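Side-chain contacts in conserved lipoprotein, putative (Clostridium novyi, PDB 4L1N), which is of unknown function but is probably a membrane-anchored lipoprotein of the DUF4652 family, grouped with the beta-propellers: residues V171-K176 against D182-V187; S61-A66 against K95-N100. All blocks are in the same frame, centred on the assembly; numbering follows the deposited sequence.

Interactions 1 and 2 lie on opposite sides of the chain's centre, with their own centres about 24 Å apart and their nearest atoms about 13 Å apart, so neither touches the other. Interaction 1 (171-176 with 182-187) belongs to a beta hairpin of the three-stranded antiparallel sheet near the C-terminus and is partly buried. Interaction 2 (61-66 with 95-100) is a surface contact that lays a loop against a strand of the large antiparallel sheet. The contacts follow one another along the chain. One rests on paired backbones with side chains layered over both faces, the other on a single proline and tyrosine.

Interaction 1 (V171-K176 against D182-V187); sequences VVYAVK and DVQILV
Gln184 runs alongside Tyr173 in the same direction, its aliphatic part covering one face of the phenol ring. Gln184 CB sits 3.8 Å from the Tyr173 ring centroid, a CH-pi contact only 14° off the ring normal, while Gln184 CG reaches over the CZ end. Tyr173 CG falls between its own backbone N and carbonyl carbon (chi1 63°), which brings the ring alongside its neighbour; a bend at chi2 of Gln184 carries the amide on, 25° from the ring plane. Val172 adds CG2 to Gln184 CB at 3.7 Å and turns CG1 to Leu186 CB.

On the opposite face of the hairpin, Val171 stands directly across from Ile185 as a non-hydrogen-bonded pair, its CG2 reaching toward Ile185 CG1, while Val171 CG1 meets Val183 CG1 diagonally at 3.6 Å. The backbones hold these layers in place. Val172 N donates to Gln184 O (2.8 Å), and Gln184 N to Tyr173 O (3.0 Å). Val172 and Tyr173 thus both stand across from Gln184, forming a beta bulge, and the helix-like backbone of Val172 absorbs the extra residue. Beyond it, Val175 and Asp182 form a regular hydrogen-bonded pair, Asp182 N to Val175 O at 2.8 Å and Val175 N to Asp182 O at 3.1 Å.

In the outer shell, Gln184 OE1 bonds Thr200 OG1 and Asp182 OD1 bonds Thr202 OG1, tying both polar ends to strand 196-204. Val171, Ala174 and Val183 rest on Leu148, and Tyr162 also packs on the two valines.

The chemistry divides by face: one side is aliphatic and turned into the protein, whereas the other mixes an aromatic ring with polar side chains whose methylenes pack and whose oxygens bond to the next strand.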
loop_
_atom_site.group_PDB
_atom_site.type_symbol
_atom_site.label_atom_id
_atom_site.label_comp_id
_atom_site.label_asym_id
_atom_site.label_seq_id
_atom_site.Cartn_x
_atom_site.Cartn_y
_atom_site.Cartn_z
ATOM N N VAL A 171 10.253 2.732 -3.792
ATOM C CA VAL A 171 9.645 3.337 -2.599
ATOM C C VAL A 171 9.314 2.176 -1.650
ATOM O O VAL A 171 8.660 1.232 -2.082
ATOM C CB VAL A 171 8.411 4.196 -2.944
ATOM C CG1 VAL A 171 7.726 4.716 -1.685
ATOM C CG2 VAL A 171 8.775 5.350 -3.885
ATOM N N VAL A 172 9.865 2.175 -0.422
ATOM C CA VAL A 172 9.663 1.068 0.525
ATOM C C VAL A 172 8.549 1.410 1.519
ATOM O O VAL A 172 7.815 0.501 1.917
ATOM C CB VAL A 172 10.949 0.551 1.257
ATOM C CG1 VAL A 172 11.878 -0.178 0.302
ATOM C CG2 VAL A 172 11.698 1.652 1.985
ATOM N N TYR A 173 8.409 2.695 1.907
ATOM C CA TYR A 173 7.359 3.191 2.807
ATOM C C TYR A 173 7.278 4.728 2.774
ATOM O O TYR A 173 8.074 5.361 2.091
ATOM C CB TYR A 173 7.553 2.676 4.251
ATOM C CG TYR A 173 8.820 3.123 4.939
ATOM C CD1 TYR A 173 8.851 4.292 5.695
ATOM C CD2 TYR A 173 9.962 2.324 4.931
ATOM C CE1 TYR A 173 10.004 4.687 6.381
ATOM C CE2 TYR A 173 11.136 2.729 5.577
ATOM C CZ TYR A 173 11.138 3.891 6.339
ATOM O OH TYR A 173 12.267 4.284 7.028
ATOM N N ALA A 174 6.307 5.319 3.509
ATOM C CA ALA A 174 6.076 6.757 3.628
ATOM C C ALA A 174 5.377 7.104 4.941
ATOM O O ALA A 174 4.613 6.303 5.507
ATOM C CB ALA A 174 5.261 7.276 2.457
ATOM N N VAL A 175 5.682 8.314 5.433
ATOM C CA VAL A 175 5.180 8.918 6.662
ATOM C C VAL A 175 4.649 10.292 6.278
ATOM O O VAL A 175 5.385 11.073 5.665
ATOM C CB VAL A 175 6.259 9.014 7.788
ATOM C CG1 VAL A 175 5.608 9.214 9.146
ATOM C CG2 VAL A 175 7.188 7.795 7.818
ATOM N N LYS A 176 3.381 10.581 6.606
ATOM C CA LYS A 176 2.768 11.860 6.289
ATOM C C LYS A 176 2.538 12.694 7.553
ATOM O O LYS A 176 2.102 12.164 8.577
ATOM C CB LYS A 176 1.445 11.635 5.545
ATOM C CG LYS A 176 0.810 12.902 4.991
ATOM C CD LYS A 176 -0.340 12.611 4.069
ATOM C CE LYS A 176 -1.036 13.891 3.678
ATOM N NZ LYS A 176 -1.986 14.369 4.730
ATOM N N ASP A 182 7.280 12.125 3.831
ATOM C CA ASP A 182 8.658 11.636 3.820
ATOM C C ASP A 182 8.635 10.270 3.120
ATOM O O ASP A 182 8.014 9.333 3.626
ATOM C CB ASP A 182 9.189 11.505 5.260
ATOM C CG ASP A 182 9.780 12.727 5.916
ATOM O OD1 ASP A 182 9.724 13.813 5.312
ATOM O OD2 ASP A 182 10.311 12.597 7.032
ATOM N N VAL A 183 9.243 10.162 1.938
ATOM C CA VAL A 183 9.211 8.942 1.128
ATOM C C VAL A 183 10.563 8.212 1.225
ATOM O O VAL A 183 11.594 8.817 0.882
ATOM C CB VAL A 183 8.847 9.310 -0.341
ATOM C CG1 VAL A 183 8.855 8.103 -1.255
ATOM C CG2 VAL A 183 7.504 10.028 -0.430
ATOM N N GLN A 184 10.570 6.917 1.695
ATOM C CA GLN A 184 11.827 6.179 1.717
ATOM C C GLN A 184 11.988 5.426 0.458
ATOM O O GLN A 184 11.106 4.655 0.064
ATOM C CB GLN A 184 11.995 5.228 2.895
ATOM C CG GLN A 184 12.336 5.943 4.159
ATOM C CD GLN A 184 13.778 6.241 4.311
ATOM O OE1 GLN A 184 14.138 7.365 4.574
ATOM N NE2 GLN A 184 14.618 5.246 4.218
ATOM N N ILE A 185 13.142 5.621 -0.170
ATOM C CA ILE A 185 13.465 4.947 -1.415
ATOM C C ILE A 185 14.669 4.053 -1.161
ATOM O O ILE A 185 15.597 4.480 -0.500
ATOM C CB ILE A 185 13.714 6.012 -2.535
ATOM C CG1 ILE A 185 12.521 6.944 -2.651
ATOM C CG2 ILE A 185 14.045 5.377 -3.894
ATOM C CD1 ILE A 185 12.841 8.262 -2.913
ATOM N N LEU A 186 14.640 2.821 -1.649
ATOM C CA LEU A 186 15.772 1.901 -1.616
ATOM C C LEU A 186 16.419 1.911 -3.026
ATOM O O LEU A 186 15.786 1.508 -4.024
ATOM C CB LEU A 186 15.332 0.493 -1.186
ATOM C CG LEU A 186 16.370 -0.648 -1.323
ATOM C CD1 LEU A 186 17.343 -0.654 -0.168
ATOM C CD2 LEU A 186 15.676 -2.018 -1.467
ATOM N N VAL A 187 17.641 2.462 -3.112
ATOM C CA VAL A 187 18.369 2.550 -4.375
ATOM C C VAL A 187 19.418 1.442 -4.493
ATOM O O VAL A 187 20.269 1.327 -3.636
ATOM C CB VAL A 187 19.030 3.910 -4.570
ATOM C CG1 VAL A 187 19.497 4.066 -6.008
ATOM C CG2 VAL A 187 18.092 5.043 -4.171
#

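Interaction 2 (S61-A66 against K95-N100); sequences SKPTFA and KIYIKN
Pro63 and Tyr97 bring the two backbones closest, with CA atoms 7.8 Å apart, too far for strand pairing. Segment 95-100 is an extended strand within the large antiparallel sheet, whereas 61-66 is an irregular loop between strands 49-56 and 70-71, and the contact is made by the Tyr97 ring against the Pro63 ring and the adjoining Lys62 carbonyl carbon.

Both residues point their CB atoms across the contact, and the two side chains pass alongside each other, head to tail. The proline ring lies against one side of the tyrosine, obliquely to the aromatic plane. Pro63 CD is 3.7 Å from Tyr97 CD2, and Pro63 CB is 4.0 Å from that same carbon. The backbone end of the pyrrolidine extends the contact, Pro63 N standing 3.9 Å from Tyr97 CE2. CD2 and CE2 are thus the ring carbons that meet the proline. The touch is wholly one of van der Waals packing.

Trp69 widens the patch by touching both Pro63 and Tyr97, and takes a cation-pi contact from Lys99. The loop has polar ties as well: the Glu82 carboxylate accepts the N-H groups of Thr64 and Phe65 through its two oxygens, and Lys106 NZ bonds Ser61 O.

A loop proline laid on a tyrosine that projects from a strand, beside a tryptophan, makes a small proline-aromatic cluster. Here it joins the link between two strands to the surface of an antiparallel sheet, in a family grouped with the beta-propellers.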
loop_
_atom_site.group_PDB
_atom_site.type_symbol
_atom_site.label_atom_id
_atom_site.label_comp_id
_atom_site.label_asym_id
_atom_site.label_seq_id
_atom_site.Cartn_x
_atom_site.Cartn_y
_atom_site.Cartn_z
ATOM N N SER A 61 -16.245 -12.827 8.857
ATOM C CA SER A 61 -14.896 -12.775 8.281
ATOM C C SER A 61 -13.965 -11.861 9.081
ATOM O O SER A 61 -14.419 -10.859 9.638
ATOM C CB SER A 61 -14.949 -12.304 6.832
ATOM O OG SER A 61 -15.062 -10.893 6.740
ATOM N N LYS A 62 -12.662 -12.216 9.109
ATOM C CA LYS A 62 -11.561 -11.546 9.809
ATOM C C LYS A 62 -10.210 -12.001 9.225
ATOM O O LYS A 62 -10.085 -13.181 8.903
ATOM C CB LYS A 62 -11.612 -11.863 11.319
ATOM C CG LYS A 62 -12.354 -10.817 12.135
ATOM C CD LYS A 62 -12.924 -11.386 13.421
ATOM C CE LYS A 62 -13.980 -10.477 14.007
ATOM N NZ LYS A 62 -14.847 -11.192 14.985
ATOM N N PRO A 63 -9.180 -11.121 9.084
ATOM C CA PRO A 63 -7.880 -11.584 8.546
ATOM C C PRO A 63 -7.222 -12.654 9.431
ATOM O O PRO A 63 -7.477 -12.678 10.641
ATOM C CB PRO A 63 -7.046 -10.306 8.509
ATOM C CG PRO A 63 -7.691 -9.388 9.484
ATOM C CD PRO A 63 -9.145 -9.677 9.393
ATOM N N THR A 64 -6.413 -13.567 8.827
ATOM C CA THR A 64 -5.783 -14.694 9.544
ATOM C C THR A 64 -4.247 -14.702 9.410
ATOM O O THR A 64 -3.571 -15.472 10.103
ATOM C CB THR A 64 -6.369 -16.052 9.057
ATOM O OG1 THR A 64 -5.965 -16.322 7.715
ATOM C CG2 THR A 64 -7.887 -16.118 9.150
ATOM N N PHE A 65 -3.704 -13.854 8.520
ATOM C CA PHE A 65 -2.272 -13.754 8.221
ATOM C C PHE A 65 -1.976 -12.349 7.672
ATOM O O PHE A 65 -1.473 -12.198 6.550
ATOM C CB PHE A 65 -1.900 -14.863 7.212
ATOM C CG PHE A 65 -0.436 -15.169 7.046
ATOM C CD1 PHE A 65 0.356 -15.481 8.147
ATOM C CD2 PHE A 65 0.144 -15.201 5.782
ATOM C CE1 PHE A 65 1.712 -15.773 7.990
ATOM C CE2 PHE A 65 1.501 -15.498 5.626
ATOM C CZ PHE A 65 2.273 -15.789 6.732
ATOM N N ALA A 66 -2.314 -11.318 8.483
ATOM C CA ALA A 66 -2.226 -9.902 8.120
ATOM C C ALA A 66 -1.283 -9.041 8.980
ATOM O O ALA A 66 -0.862 -9.455 10.061
ATOM C CB ALA A 66 -3.609 -9.297 8.192
ATOM N N LYS A 95 -4.076 -8.532 0.114
ATOM C CA LYS A 95 -5.320 -7.784 -0.074
ATOM C C LYS A 95 -5.413 -6.675 0.987
ATOM O O LYS A 95 -5.097 -6.941 2.145
ATOM C CB LYS A 95 -6.540 -8.715 0.044
ATOM C CG LYS A 95 -6.534 -10.001 -0.782
ATOM C CD LYS A 95 -7.221 -11.125 0.007
ATOM C CE LYS A 95 -8.155 -11.996 -0.811
ATOM N NZ LYS A 95 -9.155 -12.722 0.043
ATOM N N ILE A 96 -5.841 -5.448 0.622
ATOM C CA ILE A 96 -6.031 -4.381 1.617
ATOM C C ILE A 96 -7.413 -4.582 2.258
ATOM O O ILE A 96 -8.438 -4.476 1.575
ATOM C CB ILE A 96 -5.865 -2.933 1.061
ATOM C CG1 ILE A 96 -4.508 -2.718 0.366
ATOM C CG2 ILE A 96 -6.070 -1.903 2.182
ATOM C CD1 ILE A 96 -4.505 -1.530 -0.571
ATOM N N TYR A 97 -7.433 -4.890 3.559
ATOM C CA TYR A 97 -8.654 -5.113 4.345
ATOM C C TYR A 97 -9.039 -3.812 5.041
ATOM O O TYR A 97 -8.188 -3.227 5.698
ATOM C CB TYR A 97 -8.400 -6.235 5.371
ATOM C CG TYR A 97 -8.854 -7.616 4.949
ATOM C CD1 TYR A 97 -8.666 -8.070 3.644
ATOM C CD2 TYR A 97 -9.446 -8.485 5.862
ATOM C CE1 TYR A 97 -9.065 -9.348 3.256
ATOM C CE2 TYR A 97 -9.849 -9.765 5.485
ATOM C CZ TYR A 97 -9.650 -10.198 4.182
ATOM O OH TYR A 97 -10.082 -11.454 3.802
ATOM N N ILE A 98 -10.274 -3.313 4.833
ATOM C CA ILE A 98 -10.772 -2.074 5.460
ATOM C C ILE A 98 -11.995 -2.399 6.345
ATOM O O ILE A 98 -12.780 -3.314 6.058
ATOM C CB ILE A 98 -11.049 -0.911 4.453
ATOM C CG1 ILE A 98 -9.769 -0.546 3.700
ATOM C CG2 ILE A 98 -11.589 0.362 5.154
ATOM C CD1 ILE A 98 -9.979 -0.451 2.358
ATOM N N LYS A 99 -12.112 -1.650 7.445
ATOM C CA LYS A 99 -13.143 -1.809 8.457
ATOM C C LYS A 99 -13.758 -0.463 8.820
ATOM O O LYS A 99 -13.021 0.457 9.186
ATOM C CB LYS A 99 -12.472 -2.422 9.704
ATOM C CG LYS A 99 -13.220 -3.558 10.397
ATOM C CD LYS A 99 -12.284 -4.400 11.311
ATOM C CE LYS A 99 -11.559 -3.631 12.410
ATOM N NZ LYS A 99 -10.676 -4.510 13.225
ATOM N N ASN A 100 -15.091 -0.329 8.709
ATOM C CA ASN A 100 -15.799 0.868 9.172
ATOM C C ASN A 100 -16.114 0.585 10.621
ATOM O O ASN A 100 -17.018 -0.200 10.906
ATOM C CB ASN A 100 -17.055 1.172 8.344
ATOM C CG ASN A 100 -17.727 2.482 8.696
ATOM O OD1 ASN A 100 -17.884 2.863 9.869
ATOM N ND2 ASN A 100 -18.181 3.185 7.674
#